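First ORF in transposon ISC1904 (Sulfolobus solfataricus, PDB 3ILX) probably binds DNA and catalyses DNA strand exchange during transposition, this chain being its resolvase-type catalytic domain without the preceding MerR-like DNA-binding region. Local coordinates at residues A[22-27]-A[37-42]; A[54-59]-A[84-89]; A[74-77]-A[82-85]. All blocks are in the same frame, centred on the assembly; numbering follows the deposited sequence.

Interaction 1: residues A[22-27]-A[37-42]; sequences NQVKYL and VITDIG
Next to Thr-39, which touches Val-24 across the contact, Asp-40 OD2 is held by the hydroxyl of Tyr-8 and, through a weak hydrogen bond, by Phe-52 N, while Gly-51 N donates to OD1. The setting is a beta-alpha-beta crossover of the resolvase fold: helix 19-30 links strand 4-11 to strand 36-41, its parallel neighbour, and packs on one face of the sheet. Between residues 22-27 and 37-42 the contact is small and apolar. Val-24 carries it from the helix, its two methyls splitting the work. CG1, anti to the backbone N (chi1 167°), meets Val-37 CG1 at 4.1 Å, and CG2 reaches Thr-39 CG2 at 3.8 Å, Val-24 and Thr-39 crossing at about a right angle. Val-37 and Thr-39, two apart on the strand, thus present one methyl each to the same valine. Ile-38 between them points to the other face, toward helix 50-60. Gln-23, next to Val-24, ties the helix to strand 4-11: its OE1 accepts a hydrogen bond from Arg-10 N. With chi1 at 64°, Thr-39 turns its methyl to the helix and leaves OG1 5.9 Å from Val-24 CG2.

Interaction 2: residues A[54-59]-A[84-89]; sequences KLLRMI and EEVCKA
Segments 54-59 and 84-89, of helices 50-60 and 80-89, run in roughly the same direction, their axes 37° apart and 10.7 Å at closest approach; the backbones come nearest at Ile-59 and Cys-87, whose CA atoms are 6.7 Å apart. Ile-59 takes part in two of the three residue contacts. Its chi1 of -67° leaves CG2 anti to the backbone N, where it meets Val-86 CG1 at 4.1 Å, with the two side chains crossing at about a right angle. The longer branch of the same isoleucine ends alongside sulfur: CD1 lies 3.9 Å from Cys-87 SG, and CG2 also borders that atom, so the thiol sits against both arms of the isoleucine. One turn earlier Leu-56 adds a looser touch, CD1 to Val-86 CG1 at 4.5 Å, which makes this one valine methyl the meeting point of Leu-56 and Ile-59. No hydrogen bond joins 54-59 to 84-89, and all four touching residues are buried. On 84-89 itself, Lys-88 NZ forms a weak salt bridge with Glu-85 OE2, which also pairs with Arg-57 NH2 of the second subunit. Val-86 packs on Val-86 of that subunit, placing the helix pair at the dimer interface. On the sheet side, Ile-59 reaches Val-64 and Val-67 of strand 64-69, and Leu-55 extends the packing to Ile-6 and Tyr-8 of strand 4-11.

Interaction 3: residues A[74-77]-A[82-85]; sequences RLVR and ILEE
Residues 74-77, with Val-76 extended (phi/psi -153°/157°), face the first half of helix 80-89, and the backbones come nearest at Leu-75 and Leu-83, with their CA atoms 8.9 Å apart. Leu-83 bridges this separation with a single methyl. Its stretched chain, chi2 at 176°, sends CD1 outward to three carbons of the other segment. It meets Val-76 tip to tip, landing by the fork of the valine: CD1 is 3.8 Å from Val-76 CG2 and 4.0 Å from Val-76 CG1. From Leu-75 the touching atom is CB, 4.1 Å from Leu-83 CD1, whereas Leu-75 CG is already 4.8 Å from that methyl; Leu-75 also packs on Ile-94 of strand 93-96. Phe-52 packs on both Val-76 and Leu-83, and Ile-82 of the second subunit reaches Leu-83, so this buried apolar patch continues into the dimer interface. The two arginines that flank Leu-75 and Val-76 head away from helix 80-89: Arg-74 forms a salt bridge with Glu-107 and a hydrogen bond to Arg-10 O, while Arg-77 pairs with Asp-73 and Asp-111. An aspartate followed by two arginines spaced as in Asp-73, Arg-74 and Arg-77 is characteristic of serine recombinases, where such arginines belong to the active site; the same role is probable here.

In the fold
Interactions 2 and 3 form one buried cluster, their centres about 9 Å apart: both use helix 80-89, both reach the second subunit, and Leu-55 CD2 meets Leu-75 CD2 at 3.8 Å. Interaction 1 lies on the other face of the sheet, with its centre about 19 Å from that of interaction 2. Strand 36-41 nevertheless connects them, since Ile-38 CD1 packs on Leu-55 CB at 4.0 Å. Interaction 1 also approaches interaction 3, centres about 16 Å apart, where Gln-23 OE1 lies 3.4 Å from Arg-74 CD. That last meeting point, close to Arg-10, borders what is probably the recombinase active site, as in relatives.

Interaction 1: residues A[22-27]-A[37-42]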
loop_
_atom_site.group_PDB
_atom_site.type_symbol
_atom_site.label_atom_id
_atom_site.label_comp_id
_atom_site.label_asym_id
_atom_site.label_seq_id
_atom_site.Cartn_x
_atom_site.Cartn_y
_atom_site.Cartn_z
ATOM N N ASN A 22 -18.431 -14.430 12.265
ATOM C CA ASN A 22 -19.504 -14.179 11.303
ATOM C C ASN A 22 -19.011 -13.860 9.886
ATOM O O ASN A 22 -19.678 -14.161 8.895
ATOM C CB ASN A 22 -20.433 -13.091 11.828
ATOM C CG ASN A 22 -21.323 -13.593 12.962
ATOM O OD1 ASN A 22 -21.785 -14.745 12.949
ATOM N ND2 ASN A 22 -21.571 -12.731 13.941
ATOM N N GLN A 23 -17.827 -13.275 9.784
ATOM C CA GLN A 23 -17.248 -13.029 8.462
ATOM C C GLN A 23 -16.835 -14.366 7.826
ATOM O O GLN A 23 -17.063 -14.618 6.635
ATOM C CB GLN A 23 -16.039 -12.071 8.574
ATOM C CG GLN A 23 -15.459 -11.569 7.266
ATOM C CD GLN A 23 -14.287 -10.589 7.491
ATOM O OE1 GLN A 23 -13.251 -10.703 6.841
ATOM N NE2 GLN A 23 -14.448 -9.656 8.433
ATOM N N VAL A 24 -16.197 -15.206 8.628
ATOM C CA VAL A 24 -15.805 -16.522 8.168
ATOM C C VAL A 24 -17.037 -17.316 7.682
ATOM O O VAL A 24 -17.047 -17.900 6.590
ATOM C CB VAL A 24 -15.043 -17.251 9.277
ATOM C CG1 VAL A 24 -14.892 -18.734 8.965
ATOM C CG2 VAL A 24 -13.668 -16.570 9.484
ATOM N N LYS A 25 -18.088 -17.294 8.485
ATOM C CA LYS A 25 -19.299 -18.024 8.192
ATOM C C LYS A 25 -19.930 -17.498 6.923
ATOM O O LYS A 25 -20.436 -18.274 6.106
ATOM C CB LYS A 25 -20.258 -17.885 9.367
ATOM C CG LYS A 25 -21.385 -18.905 9.400
ATOM C CD LYS A 25 -22.108 -18.893 10.757
ATOM C CE LYS A 25 -22.686 -17.511 11.075
ATOM N NZ LYS A 25 -24.033 -17.338 10.431
ATOM N N TYR A 26 -19.884 -16.183 6.735
ATOM C CA TYR A 26 -20.445 -15.619 5.519
ATOM C C TYR A 26 -19.686 -16.137 4.287
ATOM O O TYR A 26 -20.298 -16.534 3.286
ATOM C CB TYR A 26 -20.450 -14.094 5.569
ATOM C CG TYR A 26 -20.684 -13.454 4.212
ATOM C CD1 TYR A 26 -21.894 -13.640 3.517
ATOM C CD2 TYR A 26 -19.695 -12.689 3.618
ATOM C CE1 TYR A 26 -22.094 -13.060 2.255
ATOM C CE2 TYR A 26 -19.895 -12.096 2.370
ATOM C CZ TYR A 26 -21.085 -12.285 1.701
ATOM O OH TYR A 26 -21.238 -11.692 0.467
ATOM N N LEU A 27 -18.354 -16.156 4.404
ATOM C CA LEU A 27 -17.462 -16.616 3.344
ATOM C C LEU A 27 -17.751 -18.056 2.979
ATOM O O LEU A 27 -17.873 -18.401 1.797
ATOM C CB LEU A 27 -15.985 -16.467 3.766
ATOM C CG LEU A 27 -15.419 -15.044 3.808
ATOM C CD1 LEU A 27 -13.963 -15.081 4.209
ATOM C CD2 LEU A 27 -15.549 -14.332 2.456
ATOM N N VAL A 37 -8.872 -21.752 5.679
ATOM C CA VAL A 37 -9.340 -20.461 6.158
ATOM C C VAL A 37 -8.193 -19.819 6.945
ATOM O O VAL A 37 -7.638 -20.432 7.858
ATOM C CB VAL A 37 -10.581 -20.591 7.065
ATOM C CG1 VAL A 37 -11.068 -19.208 7.469
ATOM C CG2 VAL A 37 -11.679 -21.369 6.347
ATOM N N ILE A 38 -7.798 -18.617 6.536
ATOM C CA ILE A 38 -6.721 -17.904 7.202
ATOM C C ILE A 38 -7.354 -16.631 7.721
ATOM O O ILE A 38 -8.093 -15.953 6.966
ATOM C CB ILE A 38 -5.612 -17.509 6.200
ATOM C CG1 ILE A 38 -4.798 -18.723 5.746
ATOM C CG2 ILE A 38 -4.699 -16.411 6.781
ATOM C CD1 ILE A 38 -3.815 -18.394 4.615
ATOM N N THR A 39 -7.114 -16.314 8.994
ATOM C CA THR A 39 -7.720 -15.108 9.585
ATOM C C THR A 39 -6.682 -14.259 10.306
ATOM O O THR A 39 -5.622 -14.751 10.665
ATOM C CB THR A 39 -8.832 -15.440 10.599
ATOM O OG1 THR A 39 -8.276 -16.143 11.717
ATOM C CG2 THR A 39 -9.920 -16.321 9.969
ATOM N N ASP A 40 -6.992 -12.977 10.480
ATOM C CA ASP A 40 -6.125 -12.054 11.184
ATOM C C ASP A 40 -7.005 -11.094 11.958
ATOM O O ASP A 40 -8.098 -10.706 11.482
ATOM C CB ASP A 40 -5.329 -11.222 10.168
ATOM C CG ASP A 40 -4.009 -11.873 9.771
ATOM O OD1 ASP A 40 -3.307 -12.374 10.665
ATOM O OD2 ASP A 40 -3.634 -11.835 8.571
ATOM N N ILE A 41 -6.520 -10.693 13.122
ATOM C CA ILE A 41 -7.119 -9.601 13.858
ATOM C C ILE A 41 -6.061 -8.517 13.855
ATOM O O ILE A 41 -4.998 -8.680 14.438
ATOM C CB ILE A 41 -7.469 -9.966 15.319
ATOM C CG1 ILE A 41 -8.446 -11.159 15.357
ATOM C CG2 ILE A 41 -7.969 -8.721 16.089
ATOM C CD1 ILE A 41 -8.531 -11.889 16.724
ATOM N N GLY A 42 -6.373 -7.415 13.188
ATOM C CA GLY A 42 -5.472 -6.287 13.073
ATOM C C GLY A 42 -5.906 -5.490 11.868
ATOM O O GLY A 42 -6.828 -5.869 11.172
#

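Interaction 2: residues A[54-59]-A[84-89]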
loop_
_atom_site.group_PDB
_atom_site.type_symbol
_atom_site.label_atom_id
_atom_site.label_comp_id
_atom_site.label_asym_id
_atom_site.label_seq_id
_atom_site.Cartn_x
_atom_site.Cartn_y
_atom_site.Cartn_z
ATOM N N LYS A 54 1.574 -15.312 5.685
ATOM C CA LYS A 54 1.468 -16.728 5.283
ATOM C C LYS A 54 0.831 -16.811 3.887
ATOM O O LYS A 54 1.367 -17.448 2.964
ATOM C CB LYS A 54 0.660 -17.529 6.301
ATOM C CG LYS A 54 0.399 -18.987 5.900
ATOM C CD LYS A 54 -0.533 -19.653 6.911
ATOM C CE LYS A 54 -1.131 -20.970 6.381
ATOM N NZ LYS A 54 -0.060 -21.995 6.293
ATOM N N LEU A 55 -0.288 -16.120 3.731
ATOM C CA LEU A 55 -1.005 -16.090 2.471
ATOM C C LEU A 55 -0.150 -15.586 1.298
ATOM O O LEU A 55 -0.111 -16.225 0.256
ATOM C CB LEU A 55 -2.284 -15.249 2.600
ATOM C CG LEU A 55 -3.173 -15.079 1.361
ATOM C CD1 LEU A 55 -3.535 -16.420 0.676
ATOM C CD2 LEU A 55 -4.466 -14.293 1.746
ATOM N N LEU A 56 0.470 -14.414 1.461
ATOM C CA LEU A 56 1.311 -13.817 0.418
ATOM C C LEU A 56 2.452 -14.761 0.001
ATOM O O LEU A 56 2.766 -14.890 -1.193
ATOM C CB LEU A 56 1.904 -12.484 0.916
ATOM C CG LEU A 56 2.937 -11.759 0.059
ATOM C CD1 LEU A 56 2.320 -11.484 -1.287
ATOM C CD2 LEU A 56 3.344 -10.433 0.726
ATOM N N ARG A 57 3.096 -15.385 0.984
ATOM C CA ARG A 57 4.166 -16.326 0.704
ATOM C C ARG A 57 3.642 -17.562 -0.013
ATOM O O ARG A 57 4.295 -18.074 -0.913
ATOM C CB ARG A 57 4.917 -16.699 1.985
ATOM C CG ARG A 57 5.724 -15.530 2.496
ATOM C CD ARG A 57 6.099 -15.653 3.964
ATOM N NE ARG A 57 6.712 -14.394 4.385
ATOM C CZ ARG A 57 6.932 -14.028 5.643
ATOM N NH1 ARG A 57 6.569 -14.816 6.648
ATOM N NH2 ARG A 57 7.516 -12.866 5.893
HETATM N N MSE A 58 2.451 -18.024 0.360
HETATM C CA MSE A 58 1.886 -19.171 -0.331
HETATM C C MSE A 58 1.600 -18.859 -1.805
HETATM O O MSE A 58 1.848 -19.694 -2.662
HETATM C CB MSE A 58 0.609 -19.654 0.356
HETATM C CG MSE A 58 0.860 -20.413 1.639
HETATM SE SE MSE A 58 -0.882 -20.889 2.381
HETATM C CE MSE A 58 -1.208 -22.495 1.300
ATOM N N ILE A 59 1.041 -17.678 -2.074
ATOM C CA ILE A 59 0.744 -17.272 -3.458
ATOM C C ILE A 59 2.039 -17.250 -4.262
ATOM O O ILE A 59 2.123 -17.826 -5.349
ATOM C CB ILE A 59 0.074 -15.879 -3.515
ATOM C CG1 ILE A 59 -1.315 -15.927 -2.882
ATOM C CG2 ILE A 59 -0.018 -15.346 -4.973
ATOM C CD1 ILE A 59 -1.904 -14.540 -2.530
ATOM N N GLU A 84 -2.934 -7.945 -6.839
ATOM C CA GLU A 84 -3.553 -8.507 -8.027
ATOM C C GLU A 84 -2.499 -8.827 -9.104
ATOM O O GLU A 84 -2.596 -9.813 -9.836
ATOM C CB GLU A 84 -4.547 -7.509 -8.603
ATOM C CG GLU A 84 -5.802 -7.254 -7.768
ATOM C CD GLU A 84 -6.759 -6.299 -8.494
ATOM O OE1 GLU A 84 -6.391 -5.120 -8.781
ATOM O OE2 GLU A 84 -7.872 -6.734 -8.806
ATOM N N GLU A 85 -1.488 -7.972 -9.200
ATOM C CA GLU A 85 -0.420 -8.195 -10.158
ATOM C C GLU A 85 0.328 -9.454 -9.748
ATOM O O GLU A 85 0.619 -10.316 -10.590
ATOM C CB GLU A 85 0.507 -6.984 -10.229
ATOM C CG GLU A 85 -0.074 -5.751 -10.922
ATOM C CD GLU A 85 -0.289 -5.959 -12.393
ATOM O OE1 GLU A 85 0.452 -6.744 -13.022
ATOM O OE2 GLU A 85 -1.194 -5.310 -12.953
ATOM N N VAL A 86 0.590 -9.570 -8.440
ATOM C CA VAL A 86 1.262 -10.741 -7.884
ATOM C C VAL A 86 0.481 -12.012 -8.183
ATOM O O VAL A 86 1.034 -13.006 -8.659
ATOM C CB VAL A 86 1.468 -10.582 -6.353
ATOM C CG1 VAL A 86 2.046 -11.881 -5.750
ATOM C CG2 VAL A 86 2.426 -9.407 -6.086
ATOM N N CYS A 87 -0.823 -11.970 -7.917
ATOM C CA CYS A 87 -1.673 -13.143 -8.157
ATOM C C CYS A 87 -1.703 -13.535 -9.626
ATOM O O CYS A 87 -1.656 -14.729 -9.962
ATOM C CB CYS A 87 -3.079 -12.862 -7.650
ATOM S SG CYS A 87 -3.112 -12.875 -5.870
ATOM N N LYS A 88 -1.772 -12.533 -10.502
ATOM C CA LYS A 88 -1.838 -12.778 -11.941
ATOM C C LYS A 88 -0.581 -13.548 -12.372
ATOM O O LYS A 88 -0.667 -14.564 -13.055
ATOM C CB LYS A 88 -2.024 -11.464 -12.704
ATOM C CG LYS A 88 -2.159 -11.610 -14.232
ATOM C CD LYS A 88 -2.621 -10.285 -14.903
ATOM C CE LYS A 88 -1.572 -9.174 -14.766
ATOM N NZ LYS A 88 -2.117 -7.781 -14.978
ATOM N N ALA A 89 0.587 -13.106 -11.932
ATOM C CA ALA A 89 1.829 -13.796 -12.267
ATOM C C ALA A 89 1.934 -15.190 -11.620
ATOM O O ALA A 89 2.731 -16.006 -12.057
ATOM C CB ALA A 89 3.049 -12.931 -11.873
#

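Interaction 3: residues A[74-77]-A[82-85]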
loop_
_atom_site.group_PDB
_atom_site.type_symbol
_atom_site.label_atom_id
_atom_site.label_comp_id
_atom_site.label_asym_id
_atom_site.label_seq_id
_atom_site.Cartn_x
_atom_site.Cartn_y
_atom_site.Cartn_z
ATOM N N ARG A 74 -10.467 -5.968 3.144
ATOM C CA ARG A 74 -10.109 -7.084 4.022
ATOM C C ARG A 74 -8.636 -7.474 3.863
ATOM O O ARG A 74 -7.951 -7.769 4.863
ATOM C CB ARG A 74 -11.011 -8.297 3.795
ATOM C CG ARG A 74 -12.515 -8.059 4.158
ATOM C CD ARG A 74 -12.650 -7.569 5.618
ATOM N NE ARG A 74 -12.552 -6.112 5.743
ATOM C CZ ARG A 74 -12.592 -5.449 6.904
ATOM N NH1 ARG A 74 -12.672 -6.123 8.065
ATOM N NH2 ARG A 74 -12.542 -4.106 6.909
ATOM N N LEU A 75 -8.139 -7.473 2.630
ATOM C CA LEU A 75 -6.731 -7.865 2.389
ATOM C C LEU A 75 -5.748 -6.794 2.798
ATOM O O LEU A 75 -4.793 -7.072 3.531
ATOM C CB LEU A 75 -6.476 -8.302 0.921
ATOM C CG LEU A 75 -6.881 -9.771 0.719
ATOM C CD1 LEU A 75 -7.095 -10.118 -0.788
ATOM C CD2 LEU A 75 -5.883 -10.733 1.416
ATOM N N VAL A 76 -5.945 -5.582 2.289
ATOM C CA VAL A 76 -5.045 -4.459 2.568
ATOM C C VAL A 76 -5.797 -3.156 2.449
ATOM O O VAL A 76 -6.827 -3.077 1.743
ATOM C CB VAL A 76 -3.842 -4.361 1.560
ATOM C CG1 VAL A 76 -2.765 -5.398 1.871
ATOM C CG2 VAL A 76 -4.323 -4.485 0.106
ATOM N N ARG A 77 -5.279 -2.129 3.102
ATOM C CA ARG A 77 -5.810 -0.769 2.944
ATOM C C ARG A 77 -5.203 -0.093 1.702
ATOM O O ARG A 77 -5.856 0.694 1.056
ATOM C CB ARG A 77 -5.519 0.037 4.222
ATOM C CG ARG A 77 -5.808 1.559 4.195
ATOM C CD ARG A 77 -7.277 1.864 4.023
ATOM N NE ARG A 77 -8.069 1.256 5.096
ATOM C CZ ARG A 77 -9.306 0.764 4.958
ATOM N NH1 ARG A 77 -9.962 0.806 3.784
ATOM N NH2 ARG A 77 -9.901 0.213 6.016
ATOM N N ILE A 82 -1.207 -4.055 -6.304
ATOM C CA ILE A 82 0.039 -4.823 -6.304
ATOM C C ILE A 82 -0.310 -6.300 -6.068
ATOM O O ILE A 82 0.161 -7.173 -6.784
ATOM C CB ILE A 82 1.060 -4.300 -5.244
ATOM C CG1 ILE A 82 1.557 -2.915 -5.649
ATOM C CG2 ILE A 82 2.269 -5.293 -5.074
ATOM C CD1 ILE A 82 2.144 -2.152 -4.462
ATOM N N LEU A 83 -1.176 -6.582 -5.101
ATOM C CA LEU A 83 -1.530 -7.987 -4.860
ATOM C C LEU A 83 -2.107 -8.671 -6.085
ATOM O O LEU A 83 -1.834 -9.847 -6.324
ATOM C CB LEU A 83 -2.504 -8.147 -3.687
ATOM C CG LEU A 83 -1.947 -7.658 -2.359
ATOM C CD1 LEU A 83 -3.058 -7.790 -1.320
ATOM C CD2 LEU A 83 -0.703 -8.476 -1.919
ATOM N N GLU A 84 -2.934 -7.945 -6.839
ATOM C CA GLU A 84 -3.553 -8.507 -8.027
ATOM C C GLU A 84 -2.499 -8.827 -9.104
ATOM O O GLU A 84 -2.596 -9.813 -9.836
ATOM C CB GLU A 84 -4.547 -7.509 -8.603
ATOM C CG GLU A 84 -5.802 -7.254 -7.768
ATOM C CD GLU A 84 -6.759 -6.299 -8.494
ATOM O OE1 GLU A 84 -6.391 -5.120 -8.781
ATOM O OE2 GLU A 84 -7.872 -6.734 -8.806
ATOM N N GLU A 85 -1.488 -7.972 -9.200
ATOM C CA GLU A 85 -0.420 -8.195 -10.158
ATOM C C GLU A 85 0.328 -9.454 -9.748
ATOM O O GLU A 85 0.619 -10.316 -10.590
ATOM C CB GLU A 85 0.507 -6.984 -10.229
ATOM C CG GLU A 85 -0.074 -5.751 -10.922
ATOM C CD GLU A 85 -0.289 -5.959 -12.393
ATOM O OE1 GLU A 85 0.452 -6.744 -13.022
ATOM O OE2 GLU A 85 -1.194 -5.310 -12.953
#